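Lysozyme M1 (Streptomyces coelicolor, PDB 1JFX) hydrolyses the beta-1,4 linkages between N-acetylmuramic acid and N-acetylglucosamine in peptidoglycan, with both acetylmuramidase and diacetylmuramidase activities. Local coordinates at residues I17-V22 with A30-T35; A25-A30 with G188-V193; R91-V96 with A207-L212; T118-F123 with S142-C147; S158-A163 with P170-G175. All coordinates share one frame; numbering follows the deposited sequence.

How the contacts relate
The chain is the glycosyl hydrolase family 25 domain, a beta-alpha barrel. Contacts 1 and 2 share Ala30, with centres 9 Å apart. Asn18 N of contact 1 lies 2.9 Å from Gly192 O of contact 2, a probable hydrogen bond. Contact 3 meets contact 1 where Tyr31 OH lies 2.8 Å from Pro94 O, another probable hydrogen bond. Contacts 4 and 5 have centres 12 Å apart and join where Pro173 packs on Trp144. Contacts 1 and 4 lie on opposite sides of the chain's centre. The predicted active-site residues are Asp9, Asp98 and Glu100. Trp143 of contact 4 is about 5 Å from Glu100, side chain to side chain, and Ala30 about 6 Å from Asp9.

Contact 1. Residues I17-V22 with A30-T35; sequences INWSSV and AYIKAT
Trp19, the first residue of helix 19-24, brings the edge of its six-membered ring to Ala30 of strand 29-36 and, more loosely, approaches Ile32. The contact is apolar. Ala30 CB comes at the edge of the indole, near its plane, with CZ3 of Trp19 3.6 Å from Ala30 CB. The next ring atom, CH2 of Trp19, is 3.9 Å from the same methyl. Ile32 is a looser neighbour: its CG1 lies 4.3 Å from Trp19 CH2 and approaches at a slant. Ala30 and Ile32 sit two apart on the strand and present the same side to the helix, while Tyr31 between them points away. The Trp19 ring is directed here by a chi1 of -68°, which puts CG beside the backbone N and anti to the carbonyl carbon. CG2 of Ile17 rests on one face of the indole, 3.5 Å above the plane and toward the rim.

Polar bonds hold the helix start. Asn18 is the N-cap. Its OD1 accepts from Ser21 N at 3.2 Å, with the donor above the carbonyl plane, and more weakly from Ser20 N. The indole NE1 is satisfied by OD1 of Asn48 on helix 45-54, which probably helps to fix the turn of the ring.

These are parts of a beta-alpha-beta crossover: parallel strands 6-10 and 29-36 joined by helix 19-24. Trp19 also touches Val10 of strand 6-10, and Asn51 and Ala52 of helix 45-54, so it sits where two barrel helices meet the sheet.

Contact 2. Residues A25-A30 with G188-V193; sequences AGMSFA and GRVGGV
Next to Val190, which packs on Met27, the NH1 of Arg189 is gripped by two acceptors: Gly188 O at 3.0 Å from Arg189 NH1, and the carboxylate of Asp196 in a salt bridge. Gly188 O lies in the guanidinium plane, although NH1 stands above the plane of that carbonyl. The contact joins two turns at the end of the beta-alpha barrel where strand 29-36 begins. One is a type II beta turn from Val190 to Val193, closed by Val193 N to Val190 O at 3.1 Å. The other is the Schellman motif that ends helix 19-24 at Gly26. Gly26 in the Schellman motif and Gly192 in the type II turn both have positive phi.

Between the two segments the touching groups are apolar. Ala25 CB meets CG2 of Val190 at 3.7 Å, on the more exposed side. Deeper in, Met27 bends at chi2 (-61°) and carries its methyl to Val190. Val197 of strand 196-202 packs on Val190 as well, and Val22, Ile8 and Arg199 also touch Met27. One methyl of Val190 does most of the touching: its CG2 is 3.5 Å from Met27 CE and 3.9 Å from Met27 CG.

Contact 3. Residues R91-V96 with A207-L212; sequences RTLPGV and ARLLAL
Leu93 and Leu209 meet through different first torsions. In Leu93, CG stands beside the backbone N, chi1 -69°. In Leu209 it is swung anti to the backbone N, chi1 172°. Neither CB points straight at the other segment, yet the methyl ends close the distance. CD2 of Leu93 comes to 4.0 Å from CD1 of Leu209, and the two side chains cross at about a right angle. Leu212 takes the same anti setting as Leu209, chi1 177°. One turn further along the helix, its CD2 is 4.4 Å from Leu93 CD2. Leu93 thus touches two leucines spaced three residues apart.

Segment 207-212 lies on helix 206-214, the last helix of the chain. Segment 91-96 is the run of chain that leads into strand 96-98. The helix lies across the end of the beta-alpha barrel where strands 6-10, 29-36 and 58-64 begin. There Leu209 also rests on Phe29, Val5 and Ile58, while Leu93 packs on Tyr31 and Ile58.

Pro94 makes the second half of the contact. Its ring lies crosswise to Leu212, with CD 4.0 Å from Leu212 CG. Pro94 CG is 4.1 Å from both CG and CD1 of Leu212. Pro94 CD also lies 3.7 Å from the backbone O of Leu212. That oxygen accepts a hydrogen bond from Arg133 NH2, and the side chain of Arg133 packs on Pro94. Beyond the proline, Gly95 N is hydrogen-bonded to Tyr127 OH of helix 113-131.

Contact 4. Residues T118-F123 with S142-C147; sequences TWINDF and SWWNTC
Ile120 of helix 113-131 and Trp144 of helix 141-148 form the tight part of this contact. The terminal methyl CD1 of Ile120 lies 3.8 Å from CZ3 and 4.1 Å from CH2 of Trp144, and it comes to that ring at a slant. Trp143 is a looser partner. The same CD1 stands 4.5 Å from CZ3 of Trp143, at the edge of the indole and near its plane. One isoleucine methyl thus touches two successive tryptophans. Both indoles are extended toward it by chi1 values near 180°, -168° for Trp143 and -173° for Trp144. Away from this point the helices stand well apart: the nearest CA atoms, those of Ile120 and Cys147, are 10.9 Å from each other.

Ile120 also touches Ile137 of strand 136-139 and Ile99, and Trp144 touches Thr139 of the same strand, so both helices of the barrel meet that strand. Cys147 SG lies on one face of the Trp143 ring, 3.2 Å above the plane and offset toward the rim, and is tied by a disulfide to Cys108. Trp143 lies beside Glu100, a predicted active-site residue, about 5 Å away side chain to side chain.

No hydrogen bond links the two segments. Trp143 NE1 bonds Met107 O and Trp144 NE1 bonds Trp151 O, and those bonds probably help to set the indoles. The contact between Ile120 and the indoles is apolar and rests on burial and van der Waals packing.

Contact 5. Residues S158-A163 with P170-G175; sequences SPFWVA and PTVPSG
Phe160 and Val162 point from strand 160-163 toward the chain that follows it. In this beta-alpha barrel, that chain runs on to the next parallel strand, 181-185, with no helix between them. The extended run of residues 170-175 packs on the outside of the strand, where several other units of the barrel carry a helix.

Phe160 meets Val172 and Pro173. Its CG is anti to the backbone N, chi1 180°, which sends the ring straight out to the loop. The CE2-CZ bond of the ring meets the proline: Pro173 CD is 3.5 Å from Phe160 CE2 and equally close to CZ. Pro173 approaches the ring at a slant, as does Val172, whose CG1 lies 4.0 Å from Phe160 CE2. The Val172 side chain runs alongside the phenylalanine in the reverse sense. Val162 N sits 4.2 Å above one face of the ring, over its centre. Phe176 stacks with Phe160, and Pro173 reaches on to Trp144 and Ala141 of helix 141-148.

Val162 is two residues along the strand and meets the start of the loop. No hydrogen bond joins the two segments, but Thr171 N is held by His164 ND1, just beyond the strand. Trp179 packs on Val162, Pro170 and Val172, and Trp182 of strand 181-185 lies against Val162 and Pro170 too.

The two methyls of Val162 divide their work. CG2 lies 3.9 Å from Thr171 O, while CG1, placed between N and the carbonyl carbon (chi1 55°), meets Pro170 CB at 3.8 Å.

Contact 1. Residues I17-V22 with A30-T35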
# COMPACT_ATOMS: atom_id res chain seq x y z
N ILE A 17 12.86 -4.77 13.24
CA ILE A 17 12.67 -3.33 13.32
C ILE A 17 12.32 -2.85 14.73
O ILE A 17 11.49 -3.45 15.41
CB ILE A 17 11.52 -2.89 12.39
CG1 ILE A 17 11.87 -3.25 10.94
CG2 ILE A 17 11.25 -1.37 12.54
CD1 ILE A 17 10.70 -2.98 9.95
N ASN A 18 12.97 -1.77 15.16
CA ASN A 18 12.65 -1.19 16.46
C ASN A 18 11.67 -0.06 16.15
O ASN A 18 12.08 1.04 15.76
CB ASN A 18 13.89 -0.62 17.15
CG ASN A 18 13.58 -0.11 18.54
OD1 ASN A 18 12.49 0.41 18.78
ND2 ASN A 18 14.53 -0.24 19.45
N TRP A 19 10.38 -0.33 16.31
CA TRP A 19 9.37 0.67 15.99
C TRP A 19 9.34 1.90 16.88
O TRP A 19 8.89 2.96 16.44
CB TRP A 19 7.99 0.00 15.89
CG TRP A 19 7.90 -0.91 14.70
CD1 TRP A 19 8.18 -2.25 14.66
CD2 TRP A 19 7.55 -0.54 13.36
NE1 TRP A 19 8.03 -2.73 13.38
CE2 TRP A 19 7.64 -1.70 12.56
CE3 TRP A 19 7.17 0.68 12.76
CZ2 TRP A 19 7.36 -1.69 11.19
CZ3 TRP A 19 6.90 0.69 11.40
CH2 TRP A 19 6.99 -0.49 10.63
N SER A 20 9.81 1.79 18.12
CA SER A 20 9.82 2.99 18.95
C SER A 20 10.84 3.95 18.33
O SER A 20 10.67 5.17 18.38
CB SER A 20 10.19 2.66 20.41
OG SER A 20 11.51 2.17 20.55
N SER A 21 11.89 3.41 17.72
CA SER A 21 12.88 4.26 17.07
C SER A 21 12.34 4.88 15.80
O SER A 21 12.69 6.01 15.46
CB SER A 21 14.15 3.47 16.77
OG SER A 21 14.77 3.14 17.99
N VAL A 22 11.48 4.14 15.09
CA VAL A 22 10.89 4.65 13.85
C VAL A 22 10.00 5.85 14.21
O VAL A 22 10.01 6.88 13.54
CB VAL A 22 10.04 3.56 13.15
CG1 VAL A 22 9.24 4.16 11.99
CG2 VAL A 22 10.95 2.46 12.63
N ALA A 30 3.03 3.86 8.58
CA ALA A 30 3.75 2.80 7.90
C ALA A 30 2.81 1.78 7.27
O ALA A 30 1.73 1.52 7.78
CB ALA A 30 4.68 2.07 8.89
N TYR A 31 3.23 1.24 6.13
CA TYR A 31 2.51 0.14 5.50
C TYR A 31 3.47 -1.04 5.64
O TYR A 31 4.68 -0.91 5.47
CB TYR A 31 2.16 0.44 4.05
CG TYR A 31 0.78 1.05 3.94
CD1 TYR A 31 -0.36 0.29 4.25
CD2 TYR A 31 0.60 2.37 3.54
CE1 TYR A 31 -1.65 0.85 4.16
CE2 TYR A 31 -0.67 2.93 3.44
CZ TYR A 31 -1.79 2.17 3.76
OH TYR A 31 -3.05 2.72 3.63
N ILE A 32 2.90 -2.20 5.98
CA ILE A 32 3.65 -3.42 6.26
C ILE A 32 3.19 -4.57 5.36
O ILE A 32 1.99 -4.85 5.27
CB ILE A 32 3.41 -3.80 7.74
CG1 ILE A 32 3.86 -2.65 8.63
CG2 ILE A 32 4.11 -5.13 8.09
CD1 ILE A 32 3.24 -2.66 10.04
N LYS A 33 4.12 -5.26 4.71
CA LYS A 33 3.70 -6.35 3.84
C LYS A 33 3.10 -7.50 4.65
O LYS A 33 3.66 -7.94 5.65
CB LYS A 33 4.88 -6.88 3.04
CG LYS A 33 4.45 -7.91 1.98
CD LYS A 33 5.59 -8.20 1.02
CE LYS A 33 5.14 -9.17 -0.07
NZ LYS A 33 6.19 -9.22 -1.14
N ALA A 34 1.94 -7.97 4.18
CA ALA A 34 1.25 -9.06 4.82
C ALA A 34 1.24 -10.31 3.96
O ALA A 34 1.79 -11.34 4.34
CB ALA A 34 -0.19 -8.66 5.14
N THR A 35 0.61 -10.22 2.80
CA THR A 35 0.45 -11.37 1.91
C THR A 35 0.90 -11.08 0.48
O THR A 35 1.10 -9.93 0.10
CB THR A 35 -1.03 -11.74 1.85
OG1 THR A 35 -1.79 -10.54 1.66
CG2 THR A 35 -1.49 -12.39 3.18

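Contact 2. Residues A25-A30 with G188-V193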
# COMPACT_ATOMS: atom_id res chain seq x y z
N ALA A 25 12.00 8.88 15.29
CA ALA A 25 12.67 9.44 14.12
C ALA A 25 11.76 10.47 13.44
O ALA A 25 12.20 11.21 12.56
CB ALA A 25 13.04 8.34 13.13
N GLY A 26 10.48 10.48 13.83
CA GLY A 26 9.53 11.42 13.27
C GLY A 26 8.51 10.84 12.30
O GLY A 26 7.73 11.58 11.71
N MET A 27 8.52 9.53 12.11
CA MET A 27 7.56 8.90 11.20
C MET A 27 6.18 8.86 11.84
O MET A 27 6.04 8.60 13.05
CB MET A 27 8.00 7.48 10.87
CG MET A 27 9.36 7.40 10.19
SD MET A 27 9.33 8.30 8.61
CE MET A 27 11.07 8.08 8.07
N SER A 28 5.16 9.12 11.03
CA SER A 28 3.77 9.11 11.48
C SER A 28 3.00 7.85 11.08
O SER A 28 2.05 7.45 11.75
CB SER A 28 3.01 10.31 10.89
OG SER A 28 3.55 11.55 11.31
N PHE A 29 3.42 7.23 9.98
CA PHE A 29 2.70 6.07 9.47
C PHE A 29 3.60 5.04 8.81
O PHE A 29 4.77 5.30 8.53
CB PHE A 29 1.63 6.54 8.46
CG PHE A 29 2.20 7.05 7.14
CD1 PHE A 29 2.46 6.18 6.09
CD2 PHE A 29 2.48 8.41 6.97
CE1 PHE A 29 3.00 6.64 4.89
CE2 PHE A 29 3.01 8.89 5.77
CZ PHE A 29 3.28 7.99 4.72
N ALA A 30 3.03 3.86 8.58
CA ALA A 30 3.75 2.80 7.90
C ALA A 30 2.81 1.78 7.27
O ALA A 30 1.73 1.52 7.78
CB ALA A 30 4.68 2.07 8.89
N GLY A 188 16.29 4.95 1.66
CA GLY A 188 16.39 5.88 2.76
C GLY A 188 16.98 5.29 4.03
O GLY A 188 17.38 4.12 4.09
N ARG A 189 17.02 6.12 5.06
CA ARG A 189 17.52 5.70 6.36
C ARG A 189 16.52 6.18 7.41
O ARG A 189 15.96 7.28 7.30
CB ARG A 189 18.89 6.33 6.64
CG ARG A 189 20.03 5.71 5.85
CD ARG A 189 20.24 4.28 6.28
NE ARG A 189 21.37 3.66 5.59
CZ ARG A 189 21.30 3.12 4.37
NH1 ARG A 189 20.16 3.10 3.70
NH2 ARG A 189 22.39 2.57 3.84
N VAL A 190 16.25 5.32 8.38
CA VAL A 190 15.35 5.68 9.47
C VAL A 190 15.81 4.92 10.70
O VAL A 190 16.14 3.73 10.63
CB VAL A 190 13.86 5.34 9.17
CG1 VAL A 190 13.64 3.83 9.18
CG2 VAL A 190 12.96 6.01 10.20
N GLY A 191 15.86 5.61 11.83
CA GLY A 191 16.25 4.97 13.06
C GLY A 191 15.35 3.76 13.31
O GLY A 191 14.14 3.82 13.08
N GLY A 192 15.95 2.66 13.77
CA GLY A 192 15.17 1.47 14.05
C GLY A 192 15.15 0.46 12.91
O GLY A 192 14.77 -0.68 13.11
N VAL A 193 15.53 0.90 11.71
CA VAL A 193 15.59 -0.00 10.58
C VAL A 193 17.03 -0.04 10.09
O VAL A 193 17.64 1.00 9.86
CB VAL A 193 14.71 0.46 9.40
CG1 VAL A 193 14.88 -0.48 8.23
CG2 VAL A 193 13.26 0.52 9.83

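Contact 3. Residues R91-V96 with A207-L212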
# COMPACT_ATOMS: atom_id res chain seq x y z
N ARG A 91 -5.29 4.04 14.70
CA ARG A 91 -3.98 3.60 14.24
C ARG A 91 -3.96 2.58 13.13
O ARG A 91 -2.92 1.97 12.88
CB ARG A 91 -3.18 3.02 15.41
CG ARG A 91 -2.88 4.03 16.50
CD ARG A 91 -1.93 3.46 17.55
NE ARG A 91 -1.90 4.37 18.69
CZ ARG A 91 -1.54 4.02 19.92
NH1 ARG A 91 -1.15 2.79 20.19
NH2 ARG A 91 -1.61 4.92 20.89
N THR A 92 -5.09 2.37 12.46
CA THR A 92 -5.12 1.37 11.40
C THR A 92 -5.54 1.97 10.07
O THR A 92 -6.63 2.51 9.94
CB THR A 92 -6.09 0.24 11.76
OG1 THR A 92 -5.75 -0.26 13.05
CG2 THR A 92 -5.99 -0.90 10.74
N LEU A 93 -4.65 1.89 9.09
CA LEU A 93 -4.95 2.43 7.77
C LEU A 93 -5.68 1.41 6.90
O LEU A 93 -5.64 0.21 7.17
CB LEU A 93 -3.64 2.80 7.05
CG LEU A 93 -2.88 4.00 7.62
CD1 LEU A 93 -1.45 4.05 7.06
CD2 LEU A 93 -3.64 5.28 7.30
N PRO A 94 -6.39 1.89 5.87
CA PRO A 94 -7.09 0.95 4.99
C PRO A 94 -6.00 0.15 4.26
O PRO A 94 -4.91 0.68 4.00
CB PRO A 94 -7.89 1.86 4.05
CG PRO A 94 -7.11 3.16 4.05
CD PRO A 94 -6.68 3.29 5.49
N GLY A 95 -6.29 -1.11 3.94
CA GLY A 95 -5.32 -1.95 3.26
C GLY A 95 -4.92 -1.47 1.89
O GLY A 95 -5.62 -0.69 1.25
N VAL A 96 -3.78 -1.97 1.42
CA VAL A 96 -3.21 -1.60 0.14
C VAL A 96 -3.10 -2.76 -0.84
O VAL A 96 -2.70 -3.85 -0.46
CB VAL A 96 -1.79 -1.02 0.33
CG1 VAL A 96 -1.02 -0.98 -0.99
CG2 VAL A 96 -1.89 0.41 0.87
N ALA A 207 -4.11 15.53 10.67
CA ALA A 207 -5.54 15.27 10.88
C ALA A 207 -6.16 14.48 9.73
O ALA A 207 -6.99 13.60 9.96
CB ALA A 207 -6.29 16.58 11.08
N ARG A 208 -5.76 14.78 8.50
CA ARG A 208 -6.29 14.09 7.33
C ARG A 208 -5.82 12.63 7.33
O ARG A 208 -6.58 11.75 6.94
CB ARG A 208 -5.86 14.81 6.05
CG ARG A 208 -6.45 14.22 4.78
CD ARG A 208 -6.31 15.17 3.60
NE ARG A 208 -6.83 14.60 2.37
CZ ARG A 208 -7.09 15.30 1.26
NH1 ARG A 208 -6.87 16.61 1.24
NH2 ARG A 208 -7.56 14.69 0.19
N LEU A 209 -4.60 12.39 7.79
CA LEU A 209 -4.07 11.03 7.85
C LEU A 209 -4.90 10.22 8.86
O LEU A 209 -5.27 9.08 8.60
CB LEU A 209 -2.59 11.04 8.29
CG LEU A 209 -1.97 9.67 8.57
CD1 LEU A 209 -1.89 8.86 7.27
CD2 LEU A 209 -0.58 9.84 9.18
N LEU A 210 -5.18 10.83 10.01
CA LEU A 210 -5.98 10.16 11.04
C LEU A 210 -7.39 9.91 10.53
O LEU A 210 -8.00 8.86 10.81
CB LEU A 210 -6.01 11.01 12.32
CG LEU A 210 -6.76 10.42 13.51
CD1 LEU A 210 -6.07 9.14 14.00
CD2 LEU A 210 -6.82 11.45 14.64
N ALA A 211 -7.93 10.87 9.78
CA ALA A 211 -9.26 10.73 9.21
C ALA A 211 -9.28 9.56 8.22
O ALA A 211 -10.27 8.83 8.14
CB ALA A 211 -9.66 12.02 8.50
N LEU A 212 -8.20 9.39 7.46
CA LEU A 212 -8.13 8.27 6.52
C LEU A 212 -8.10 6.96 7.30
O LEU A 212 -8.78 5.98 6.96
CB LEU A 212 -6.87 8.39 5.63
CG LEU A 212 -6.67 7.24 4.64
CD1 LEU A 212 -7.85 7.15 3.68
CD2 LEU A 212 -5.36 7.47 3.87

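Contact 4. Residues T118-F123 with S142-C147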
# COMPACT_ATOMS: atom_id res chain seq x y z
N THR A 118 -11.08 -5.63 -14.70
CA THR A 118 -12.02 -6.46 -13.96
C THR A 118 -11.38 -7.00 -12.69
O THR A 118 -12.00 -6.99 -11.63
CB THR A 118 -12.51 -7.63 -14.83
OG1 THR A 118 -13.25 -7.11 -15.94
CG2 THR A 118 -13.42 -8.58 -14.02
N TRP A 119 -10.14 -7.47 -12.80
CA TRP A 119 -9.43 -8.03 -11.65
C TRP A 119 -9.32 -7.00 -10.52
O TRP A 119 -9.58 -7.31 -9.35
CB TRP A 119 -8.03 -8.49 -12.10
CG TRP A 119 -7.36 -9.47 -11.13
CD1 TRP A 119 -7.31 -10.82 -11.26
CD2 TRP A 119 -6.69 -9.15 -9.90
NE1 TRP A 119 -6.65 -11.38 -10.19
CE2 TRP A 119 -6.26 -10.37 -9.34
CE3 TRP A 119 -6.41 -7.95 -9.22
CZ2 TRP A 119 -5.57 -10.43 -8.12
CZ3 TRP A 119 -5.72 -8.01 -8.00
CH2 TRP A 119 -5.31 -9.24 -7.47
N ILE A 120 -8.92 -5.78 -10.87
CA ILE A 120 -8.76 -4.71 -9.89
C ILE A 120 -10.13 -4.33 -9.31
O ILE A 120 -10.27 -4.12 -8.11
CB ILE A 120 -8.08 -3.48 -10.54
CG1 ILE A 120 -6.63 -3.83 -10.90
CG2 ILE A 120 -8.13 -2.28 -9.59
CD1 ILE A 120 -5.98 -2.87 -11.89
N ASN A 121 -11.14 -4.26 -10.17
CA ASN A 121 -12.47 -3.91 -9.69
C ASN A 121 -12.98 -4.98 -8.71
O ASN A 121 -13.61 -4.67 -7.69
CB ASN A 121 -13.44 -3.81 -10.87
CG ASN A 121 -14.71 -3.09 -10.49
OD1 ASN A 121 -14.68 -1.92 -10.12
ND2 ASN A 121 -15.84 -3.78 -10.59
N ASP A 122 -12.70 -6.24 -9.03
CA ASP A 122 -13.12 -7.35 -8.18
C ASP A 122 -12.41 -7.30 -6.83
O ASP A 122 -13.02 -7.54 -5.78
CB ASP A 122 -12.86 -8.70 -8.86
CG ASP A 122 -13.82 -8.98 -10.01
OD1 ASP A 122 -14.82 -8.24 -10.16
OD2 ASP A 122 -13.58 -9.97 -10.74
N PHE A 123 -11.11 -7.02 -6.84
CA PHE A 123 -10.36 -6.93 -5.60
C PHE A 123 -10.93 -5.79 -4.76
O PHE A 123 -11.16 -5.93 -3.55
CB PHE A 123 -8.86 -6.71 -5.86
CG PHE A 123 -7.99 -6.86 -4.63
CD1 PHE A 123 -7.96 -5.87 -3.65
CD2 PHE A 123 -7.22 -8.00 -4.45
CE1 PHE A 123 -7.16 -6.02 -2.50
CE2 PHE A 123 -6.42 -8.17 -3.32
CZ PHE A 123 -6.38 -7.18 -2.34
N SER A 142 3.84 3.84 -14.95
CA SER A 142 4.11 2.99 -16.11
C SER A 142 3.25 1.74 -16.11
O SER A 142 2.63 1.39 -17.12
CB SER A 142 5.58 2.53 -16.13
OG SER A 142 6.41 3.60 -16.55
N TRP A 143 3.22 1.06 -14.97
CA TRP A 143 2.43 -0.16 -14.90
C TRP A 143 0.95 0.16 -15.04
O TRP A 143 0.24 -0.51 -15.79
CB TRP A 143 2.68 -0.89 -13.58
CG TRP A 143 2.12 -2.27 -13.58
CD1 TRP A 143 2.78 -3.42 -13.93
CD2 TRP A 143 0.77 -2.65 -13.31
NE1 TRP A 143 1.90 -4.49 -13.90
CE2 TRP A 143 0.67 -4.04 -13.53
CE3 TRP A 143 -0.38 -1.94 -12.92
CZ2 TRP A 143 -0.54 -4.74 -13.37
CZ3 TRP A 143 -1.58 -2.64 -12.76
CH2 TRP A 143 -1.64 -4.03 -12.99
N TRP A 144 0.47 1.17 -14.33
CA TRP A 144 -0.94 1.51 -14.44
C TRP A 144 -1.35 1.81 -15.88
O TRP A 144 -2.32 1.24 -16.41
CB TRP A 144 -1.29 2.73 -13.58
CG TRP A 144 -2.76 2.98 -13.55
CD1 TRP A 144 -3.47 3.90 -14.29
CD2 TRP A 144 -3.73 2.23 -12.81
NE1 TRP A 144 -4.82 3.76 -14.05
CE2 TRP A 144 -5.00 2.74 -13.15
CE3 TRP A 144 -3.64 1.17 -11.90
CZ2 TRP A 144 -6.19 2.22 -12.60
CZ3 TRP A 144 -4.82 0.66 -11.35
CH2 TRP A 144 -6.07 1.19 -11.70
N ASN A 145 -0.61 2.70 -16.52
CA ASN A 145 -0.98 3.05 -17.88
C ASN A 145 -0.87 1.88 -18.84
O ASN A 145 -1.77 1.63 -19.64
CB ASN A 145 -0.15 4.26 -18.33
CG ASN A 145 -0.60 5.55 -17.64
OD1 ASN A 145 -1.78 5.69 -17.27
ND2 ASN A 145 0.32 6.50 -17.46
N THR A 146 0.22 1.12 -18.75
CA THR A 146 0.39 -0.01 -19.62
C THR A 146 -0.61 -1.14 -19.42
O THR A 146 -1.29 -1.56 -20.36
CB THR A 146 1.81 -0.57 -19.49
OG1 THR A 146 2.73 0.38 -20.02
CG2 THR A 146 1.96 -1.91 -20.22
N CYS A 147 -0.71 -1.63 -18.18
CA CYS A 147 -1.58 -2.76 -17.91
C CYS A 147 -3.07 -2.51 -17.78
O CYS A 147 -3.86 -3.44 -17.92
CB CYS A 147 -1.06 -3.53 -16.70
SG CYS A 147 0.64 -4.16 -16.89

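Contact 5. Residues S158-A163 with P170-G175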
# COMPACT_ATOMS: atom_id res chain seq x y z
N SER A 158 -10.48 4.33 -5.36
CA SER A 158 -9.29 4.04 -4.58
C SER A 158 -8.27 5.15 -4.42
O SER A 158 -7.91 5.80 -5.41
CB SER A 158 -8.53 2.85 -5.20
OG SER A 158 -9.19 1.61 -5.02
N PRO A 159 -7.81 5.39 -3.19
CA PRO A 159 -6.79 6.44 -2.99
C PRO A 159 -5.56 5.90 -3.74
O PRO A 159 -5.36 4.68 -3.84
CB PRO A 159 -6.56 6.43 -1.48
CG PRO A 159 -7.90 6.01 -0.93
CD PRO A 159 -8.36 4.94 -1.89
N PHE A 160 -4.71 6.80 -4.24
CA PHE A 160 -3.54 6.40 -5.02
C PHE A 160 -2.22 6.55 -4.27
O PHE A 160 -1.91 7.62 -3.76
CB PHE A 160 -3.54 7.25 -6.31
CG PHE A 160 -2.39 6.98 -7.26
CD1 PHE A 160 -2.04 5.69 -7.63
CD2 PHE A 160 -1.73 8.06 -7.86
CE1 PHE A 160 -1.04 5.47 -8.58
CE2 PHE A 160 -0.72 7.85 -8.81
CZ PHE A 160 -0.38 6.55 -9.18
N TRP A 161 -1.46 5.46 -4.19
CA TRP A 161 -0.14 5.48 -3.56
C TRP A 161 0.83 5.27 -4.72
O TRP A 161 0.98 4.17 -5.24
CB TRP A 161 -0.02 4.37 -2.52
CG TRP A 161 1.33 4.26 -1.88
CD1 TRP A 161 2.40 5.10 -2.04
CD2 TRP A 161 1.76 3.22 -1.00
NE1 TRP A 161 3.47 4.64 -1.30
CE2 TRP A 161 3.10 3.48 -0.65
CE3 TRP A 161 1.13 2.08 -0.47
CZ2 TRP A 161 3.83 2.65 0.20
CZ3 TRP A 161 1.85 1.25 0.37
CH2 TRP A 161 3.19 1.53 0.70
N VAL A 162 1.47 6.35 -5.14
CA VAL A 162 2.36 6.31 -6.29
C VAL A 162 3.81 6.05 -5.94
O VAL A 162 4.35 6.66 -5.02
CB VAL A 162 2.26 7.64 -7.10
CG1 VAL A 162 2.52 8.83 -6.21
CG2 VAL A 162 3.22 7.61 -8.29
N ALA A 163 4.43 5.13 -6.67
CA ALA A 163 5.84 4.83 -6.46
C ALA A 163 6.59 5.58 -7.55
O ALA A 163 6.41 5.30 -8.73
CB ALA A 163 6.10 3.32 -6.59
N PRO A 170 5.85 13.64 -7.77
CA PRO A 170 5.51 12.48 -8.60
C PRO A 170 4.63 12.73 -9.80
O PRO A 170 3.77 13.61 -9.79
CB PRO A 170 4.82 11.55 -7.59
CG PRO A 170 4.03 12.53 -6.75
CD PRO A 170 4.98 13.73 -6.58
N THR A 171 4.85 11.94 -10.85
CA THR A 171 4.01 12.02 -12.04
C THR A 171 2.79 11.15 -11.76
O THR A 171 2.90 9.99 -11.37
CB THR A 171 4.76 11.50 -13.28
OG1 THR A 171 5.85 12.38 -13.56
CG2 THR A 171 3.83 11.45 -14.50
N VAL A 172 1.61 11.74 -11.94
CA VAL A 172 0.36 11.05 -11.67
C VAL A 172 -0.41 10.74 -12.94
O VAL A 172 -0.60 11.61 -13.79
CB VAL A 172 -0.53 11.94 -10.76
CG1 VAL A 172 -1.89 11.27 -10.51
CG2 VAL A 172 0.20 12.22 -9.44
N PRO A 173 -0.82 9.47 -13.12
CA PRO A 173 -1.58 9.08 -14.32
C PRO A 173 -2.90 9.86 -14.34
O PRO A 173 -3.44 10.22 -13.29
CB PRO A 173 -1.84 7.59 -14.11
CG PRO A 173 -0.71 7.15 -13.22
CD PRO A 173 -0.56 8.30 -12.26
N SER A 174 -3.43 10.11 -15.53
CA SER A 174 -4.68 10.84 -15.63
C SER A 174 -5.83 10.13 -14.90
O SER A 174 -6.81 10.76 -14.54
CB SER A 174 -5.05 11.03 -17.10
OG SER A 174 -5.23 9.78 -17.73
N GLY A 175 -5.70 8.82 -14.72
CA GLY A 175 -6.73 8.02 -14.07
C GLY A 175 -6.93 8.23 -12.57
O GLY A 175 -7.81 7.60 -11.98